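Local coordinates for protein DspB (Aggregatibacter actinomycetemcomitans, PDB 1YHT) that hydrolyses terminal N-acetylhexosamine residues as a family 20 glycoside hydrolase and disperses biofilms, probably by cutting their N-acetylglucosamine polysaccharide, at residues H28-E33 against E340-N345; S37-I42 against K101-A106. All coordinates share one frame; numbering follows the deposited sequence.

Contact 1 (H28-E33 against E340-N345)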
loop_
_atom_site.group_PDB
_atom_site.type_symbol
_atom_site.label_atom_id
_atom_site.label_comp_id
_atom_site.label_asym_id
_atom_site.label_seq_id
_atom_site.Cartn_x
_atom_site.Cartn_y
_atom_site.Cartn_z
ATOM N N HIS A 28 -6.683 2.206 -10.324
ATOM C CA HIS A 28 -7.951 1.693 -10.866
ATOM C C HIS A 28 -9.028 1.772 -9.761
ATOM O O HIS A 28 -8.779 1.333 -8.645
ATOM C CB HIS A 28 -7.840 0.240 -11.313
ATOM C CG HIS A 28 -8.985 -0.195 -12.188
ATOM N ND1 HIS A 28 -10.220 -0.559 -11.685
ATOM C CD2 HIS A 28 -9.101 -0.238 -13.532
ATOM C CE1 HIS A 28 -11.035 -0.844 -12.691
ATOM N NE2 HIS A 28 -10.378 -0.657 -13.821
ATOM N N PHE A 29 -10.191 2.347 -10.052
ATOM C CA PHE A 29 -11.184 2.588 -8.999
ATOM C C PHE A 29 -12.074 1.393 -8.855
ATOM O O PHE A 29 -12.366 0.746 -9.846
ATOM C CB PHE A 29 -12.034 3.808 -9.356
ATOM C CG PHE A 29 -12.827 4.360 -8.220
ATOM C CD1 PHE A 29 -12.232 5.149 -7.266
ATOM C CD2 PHE A 29 -14.190 4.094 -8.111
ATOM C CE1 PHE A 29 -12.941 5.693 -6.228
ATOM C CE2 PHE A 29 -14.916 4.636 -7.073
ATOM C CZ PHE A 29 -14.307 5.427 -6.133
ATOM N N TYR A 30 -12.547 1.127 -7.637
ATOM C CA TYR A 30 -13.478 0.046 -7.366
ATOM C C TYR A 30 -14.696 0.565 -6.593
ATOM O O TYR A 30 -14.596 1.319 -5.602
ATOM C CB TYR A 30 -12.799 -1.096 -6.559
ATOM C CG TYR A 30 -11.579 -1.715 -7.245
ATOM C CD1 TYR A 30 -11.633 -3.002 -7.802
ATOM C CD2 TYR A 30 -10.398 -1.021 -7.340
ATOM C CE1 TYR A 30 -10.524 -3.598 -8.392
ATOM C CE2 TYR A 30 -9.266 -1.585 -7.974
ATOM C CZ TYR A 30 -9.328 -2.872 -8.477
ATOM O OH TYR A 30 -8.238 -3.428 -9.105
ATOM N N SER A 31 -15.860 0.155 -7.065
ATOM C CA SER A 31 -17.123 0.544 -6.467
ATOM C C SER A 31 -17.233 0.035 -5.028
ATOM O O SER A 31 -16.635 -0.964 -4.682
ATOM C CB SER A 31 -18.278 0.026 -7.321
ATOM O OG SER A 31 -18.504 -1.352 -7.087
ATOM N N PRO A 32 -17.962 0.741 -4.168
ATOM C CA PRO A 32 -18.242 0.148 -2.850
ATOM C C PRO A 32 -18.723 -1.310 -2.861
ATOM O O PRO A 32 -18.262 -2.132 -2.063
ATOM C CB PRO A 32 -19.328 1.075 -2.286
ATOM C CG PRO A 32 -18.999 2.399 -2.871
ATOM C CD PRO A 32 -18.501 2.113 -4.269
ATOM N N GLU A 33 -19.610 -1.631 -3.789
ATOM C CA GLU A 33 -20.109 -3.004 -3.944
ATOM C C GLU A 33 -18.987 -4.024 -4.155
ATOM O O GLU A 33 -18.968 -5.060 -3.528
ATOM C CB GLU A 33 -21.112 -3.095 -5.103
ATOM C CG GLU A 33 -22.537 -2.673 -4.753
ATOM C CD GLU A 33 -23.317 -3.673 -3.915
ATOM O OE1 GLU A 33 -22.900 -4.853 -3.868
ATOM O OE2 GLU A 33 -24.343 -3.252 -3.287
ATOM N N GLU A 340 -15.509 -5.190 -11.183
ATOM C CA GLU A 340 -16.093 -6.504 -10.915
ATOM C C GLU A 340 -15.390 -7.655 -11.654
ATOM O O GLU A 340 -15.231 -8.724 -11.100
ATOM C CB GLU A 340 -17.607 -6.469 -11.194
ATOM C CG GLU A 340 -18.289 -7.804 -11.069
ATOM C CD GLU A 340 -18.254 -8.444 -9.677
ATOM O OE1 GLU A 340 -17.791 -7.829 -8.673
ATOM O OE2 GLU A 340 -18.715 -9.621 -9.595
ATOM N N THR A 341 -14.918 -7.436 -12.878
ATOM C CA THR A 341 -14.162 -8.484 -13.609
ATOM C C THR A 341 -12.867 -8.795 -12.863
ATOM O O THR A 341 -12.465 -9.979 -12.705
ATOM C CB THR A 341 -13.841 -8.023 -15.019
ATOM O OG1 THR A 341 -15.058 -7.759 -15.695
ATOM C CG2 THR A 341 -13.019 -9.033 -15.828
ATOM N N ILE A 342 -12.203 -7.742 -12.400
ATOM C CA ILE A 342 -10.966 -7.933 -11.632
ATOM C C ILE A 342 -11.226 -8.744 -10.359
ATOM O O ILE A 342 -10.494 -9.705 -10.011
ATOM C CB ILE A 342 -10.321 -6.589 -11.252
ATOM C CG1 ILE A 342 -9.829 -5.875 -12.510
ATOM C CG2 ILE A 342 -9.149 -6.839 -10.227
ATOM C CD1 ILE A 342 -9.627 -4.383 -12.317
ATOM N N GLN A 343 -12.242 -8.327 -9.621
ATOM C CA GLN A 343 -12.591 -9.013 -8.401
ATOM C C GLN A 343 -12.929 -10.494 -8.647
ATOM O O GLN A 343 -12.399 -11.372 -7.958
ATOM C CB GLN A 343 -13.754 -8.294 -7.749
ATOM C CG GLN A 343 -14.125 -8.776 -6.351
ATOM C CD GLN A 343 -15.124 -9.940 -6.343
ATOM O OE1 GLN A 343 -16.076 -9.972 -7.104
ATOM N NE2 GLN A 343 -14.879 -10.895 -5.482
ATOM N N LYS A 344 -13.810 -10.780 -9.599
ATOM C CA LYS A 344 -14.215 -12.179 -9.821
ATOM C C LYS A 344 -13.043 -13.053 -10.257
ATOM O O LYS A 344 -12.924 -14.192 -9.825
ATOM C CB LYS A 344 -15.375 -12.289 -10.816
ATOM C CG LYS A 344 -15.049 -11.832 -12.209
ATOM C CD LYS A 344 -16.252 -12.080 -13.240
ATOM C CE LYS A 344 -17.365 -11.005 -13.202
ATOM N NZ LYS A 344 -17.204 -9.820 -14.221
ATOM N N ASN A 345 -12.164 -12.499 -11.093
ATOM C CA ASN A 345 -11.024 -13.274 -11.600
ATOM C C ASN A 345 -9.863 -13.469 -10.624
ATOM O O ASN A 345 -9.043 -14.379 -10.829
ATOM C CB ASN A 345 -10.551 -12.735 -12.932
ATOM C CG ASN A 345 -11.476 -13.154 -14.077
ATOM O OD1 ASN A 345 -11.362 -14.273 -14.590
ATOM N ND2 ASN A 345 -12.405 -12.271 -14.462
#
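Ile342 reaches from the first turn of helix 339-358 to two aromatic side chains, His28 and Tyr30, and its branches divide the work. Its CB already lies 4.1 Å from Tyr30 CE1. From there CG2, anti to the backbone N, goes to the phenol end of Tyr30, 3.7 Å from OH, and lies at the ring edge in the ring plane. The other branch, CG1, stands beside the backbone N (chi1 -67°) and extends on to CD1 (chi2 160°), the methyl that touches both aromatic residues. CD1 is 3.6 Å from Tyr30 OH and 3.8 Å from His28 CE1. It sits over one face of the imidazole, 3.9 Å from the ring centroid and 14° off the normal, which makes a CH-pi contact. His28 ND1 in turn stands 3.9 Å above one face of the Tyr30 ring, displaced toward its rim, so the three side chains pack on one another. Rotation of the imidazole is restrained from outside the two segments, by a hydrogen bond from NE2 to Leu337 O. Ile329, on strand 324-329, touches both Tyr30 and Ile342 and places the cluster against the barrel wall. Such packing, between the loop that follows strand 18-24 and the helix that follows strand 324-329, closes the ring of a TIM barrel where its first and last beta-alpha units meet.

Contact 2 (S37-I42 against K101-A106)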
loop_
_atom_site.group_PDB
_atom_site.type_symbol
_atom_site.label_atom_id
_atom_site.label_comp_id
_atom_site.label_asym_id
_atom_site.label_seq_id
_atom_site.Cartn_x
_atom_site.Cartn_y
_atom_site.Cartn_z
ATOM N N SER A 37 -17.287 -7.066 -1.896
ATOM C CA SER A 37 -17.022 -8.423 -2.362
ATOM C C SER A 37 -15.605 -8.912 -2.030
ATOM O O SER A 37 -15.412 -10.041 -1.642
ATOM C CB SER A 37 -17.324 -8.546 -3.874
ATOM O OG SER A 37 -18.723 -8.431 -4.139
ATOM N N PHE A 38 -14.602 -8.042 -2.188
ATOM C CA PHE A 38 -13.237 -8.359 -1.778
ATOM C C PHE A 38 -13.215 -8.659 -0.279
ATOM O O PHE A 38 -12.554 -9.622 0.162
ATOM C CB PHE A 38 -12.279 -7.168 -2.047
ATOM C CG PHE A 38 -11.788 -7.068 -3.418
ATOM C CD1 PHE A 38 -11.060 -8.094 -3.987
ATOM C CD2 PHE A 38 -12.029 -5.926 -4.175
ATOM C CE1 PHE A 38 -10.549 -7.971 -5.267
ATOM C CE2 PHE A 38 -11.511 -5.797 -5.427
ATOM C CZ PHE A 38 -10.781 -6.852 -5.991
ATOM N N ILE A 39 -13.923 -7.835 0.508
ATOM C CA ILE A 39 -14.037 -8.074 1.946
ATOM C C ILE A 39 -14.662 -9.481 2.255
ATOM O O ILE A 39 -14.226 -10.187 3.160
ATOM C CB ILE A 39 -14.807 -6.958 2.642
ATOM C CG1 ILE A 39 -13.908 -5.720 2.777
ATOM C CG2 ILE A 39 -15.283 -7.425 4.052
ATOM C CD1 ILE A 39 -14.633 -4.474 2.909
ATOM N N ASP A 40 -15.665 -9.868 1.473
ATOM C CA ASP A 40 -16.310 -11.191 1.643
ATOM C C ASP A 40 -15.294 -12.287 1.431
ATOM O O ASP A 40 -15.163 -13.190 2.264
ATOM C CB ASP A 40 -17.446 -11.346 0.672
ATOM C CG ASP A 40 -18.604 -10.399 0.967
ATOM O OD1 ASP A 40 -18.844 -10.018 2.129
ATOM O OD2 ASP A 40 -19.298 -10.035 0.002
ATOM N N THR A 41 -14.519 -12.185 0.372
ATOM C CA THR A 41 -13.470 -13.181 0.091
ATOM C C THR A 41 -12.440 -13.251 1.224
ATOM O O THR A 41 -12.102 -14.344 1.681
ATOM C CB THR A 41 -12.771 -12.895 -1.242
ATOM O OG1 THR A 41 -13.743 -12.892 -2.252
ATOM C CG2 THR A 41 -11.728 -13.943 -1.601
ATOM N N ILE A 42 -11.976 -12.084 1.696
ATOM C CA ILE A 42 -10.978 -12.041 2.746
ATOM C C ILE A 42 -11.552 -12.779 3.978
ATOM O O ILE A 42 -10.892 -13.643 4.586
ATOM C CB ILE A 42 -10.546 -10.577 3.098
ATOM C CG1 ILE A 42 -9.852 -9.904 1.896
ATOM C CG2 ILE A 42 -9.555 -10.563 4.279
ATOM C CD1 ILE A 42 -9.831 -8.404 1.961
ATOM N N LYS A 101 -16.709 0.793 5.942
ATOM C CA LYS A 101 -16.167 0.635 7.281
ATOM C C LYS A 101 -17.049 -0.254 8.128
ATOM O O LYS A 101 -16.556 -1.199 8.760
ATOM C CB LYS A 101 -16.023 2.003 7.968
ATOM C CG LYS A 101 -14.884 2.869 7.422
ATOM C CD LYS A 101 -14.989 4.339 7.810
ATOM C CE LYS A 101 -15.303 4.594 9.291
ATOM N NZ LYS A 101 -15.665 6.066 9.531
ATOM N N ALA A 102 -18.349 0.061 8.151
ATOM C CA ALA A 102 -19.354 -0.762 8.857
ATOM C C ALA A 102 -19.338 -2.230 8.365
ATOM O O ALA A 102 -19.352 -3.179 9.154
ATOM C CB ALA A 102 -20.767 -0.120 8.733
ATOM N N TYR A 103 -19.229 -2.410 7.063
ATOM C CA TYR A 103 -19.305 -3.722 6.481
ATOM C C TYR A 103 -18.045 -4.509 6.900
ATOM O O TYR A 103 -18.157 -5.658 7.382
ATOM C CB TYR A 103 -19.448 -3.608 4.973
ATOM C CG TYR A 103 -19.779 -4.905 4.327
ATOM C CD1 TYR A 103 -21.092 -5.359 4.311
ATOM C CD2 TYR A 103 -18.784 -5.708 3.745
ATOM C CE1 TYR A 103 -21.418 -6.620 3.742
ATOM C CE2 TYR A 103 -19.098 -6.932 3.183
ATOM C CZ TYR A 103 -20.419 -7.398 3.202
ATOM O OH TYR A 103 -20.746 -8.623 2.632
ATOM N N ALA A 104 -16.873 -3.867 6.770
ATOM C CA ALA A 104 -15.575 -4.476 7.171
ATOM C C ALA A 104 -15.557 -4.913 8.606
ATOM O O ALA A 104 -15.168 -6.044 8.947
ATOM C CB ALA A 104 -14.435 -3.479 6.933
ATOM N N LYS A 105 -15.946 -3.968 9.459
ATOM C CA LYS A 105 -15.991 -4.175 10.876
ATOM C C LYS A 105 -16.887 -5.369 11.260
ATOM O O LYS A 105 -16.472 -6.222 12.027
ATOM C CB LYS A 105 -16.495 -2.903 11.531
ATOM C CG LYS A 105 -15.848 -2.589 12.820
ATOM C CD LYS A 105 -16.371 -1.221 13.285
ATOM C CE LYS A 105 -15.916 -0.971 14.682
ATOM N NZ LYS A 105 -16.667 0.184 15.236
ATOM N N ALA A 106 -18.074 -5.461 10.700
ATOM C CA ALA A 106 -18.914 -6.625 10.957
ATOM C C ALA A 106 -18.285 -7.914 10.439
ATOM O O ALA A 106 -18.578 -9.008 10.948
ATOM C CB ALA A 106 -20.281 -6.449 10.380
#
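Tyr103 OH donates a hydrogen bond to Asp40 OD1, modelled at 2.4 Å, shorter than an ordinary hydrogen bond, so the exact length is doubtful. The acceptor lies at the edge of the phenol ring and in its plane, while the carboxylate plane is turned 68° from that of the ring; the two side chains cross at about a right angle. Beneath this polar pair, Ile39 CG2 approaches the ring obliquely, 3.9 Å from Tyr103 CD2, and Ile39 CD1 meets Ala104 CB at 4.1 Å. Tyr103 spans the gap because its CG is anti to the backbone N (chi1 -170°), which sends the ring across toward helix 32-44. The helices themselves run nearly parallel, 9° between their directions, with axes 10.2 Å apart at closest approach; Ile39 and Ala104 have the nearest CA atoms, at 6.5 Å. This is the side-by-side arrangement of successive outer helices in a TIM barrel, here those that follow strands 18-24 and 49-53. Farther out, Lys107 forms a salt bridge with Asp40 OD1, so that oxygen has two partners, and the lysine would be expected to stabilise its negative charge. On the inner side, Ile109 packs on Ile39, and Leu111 touches Ala104, setting the apolar layer of the interface toward strand 110-117.

In the fold
Both contacts lie on helix 32-44 or the loop leading into it: contact 1 uses that loop, contact 2 the middle turns of the helix. Their centres are 14 Å apart, and they meet directly where Tyr30 CD1 packs 3.7 Å from Phe38 CE2 and Gln343 CA lies 3.7 Å from Phe38 CZ. Contact 1 joins this region to the last helix, 339-358, and contact 2 joins it to helix 94-106, so three neighbouring outer helices are joined side by side, with 32-44 in the middle. In family 20 the active site lies at the C-terminal ends of the barrel strands; residues 28-33 follow that end of strand 18-24, so contact 1 lies toward it and contact 2 farther away.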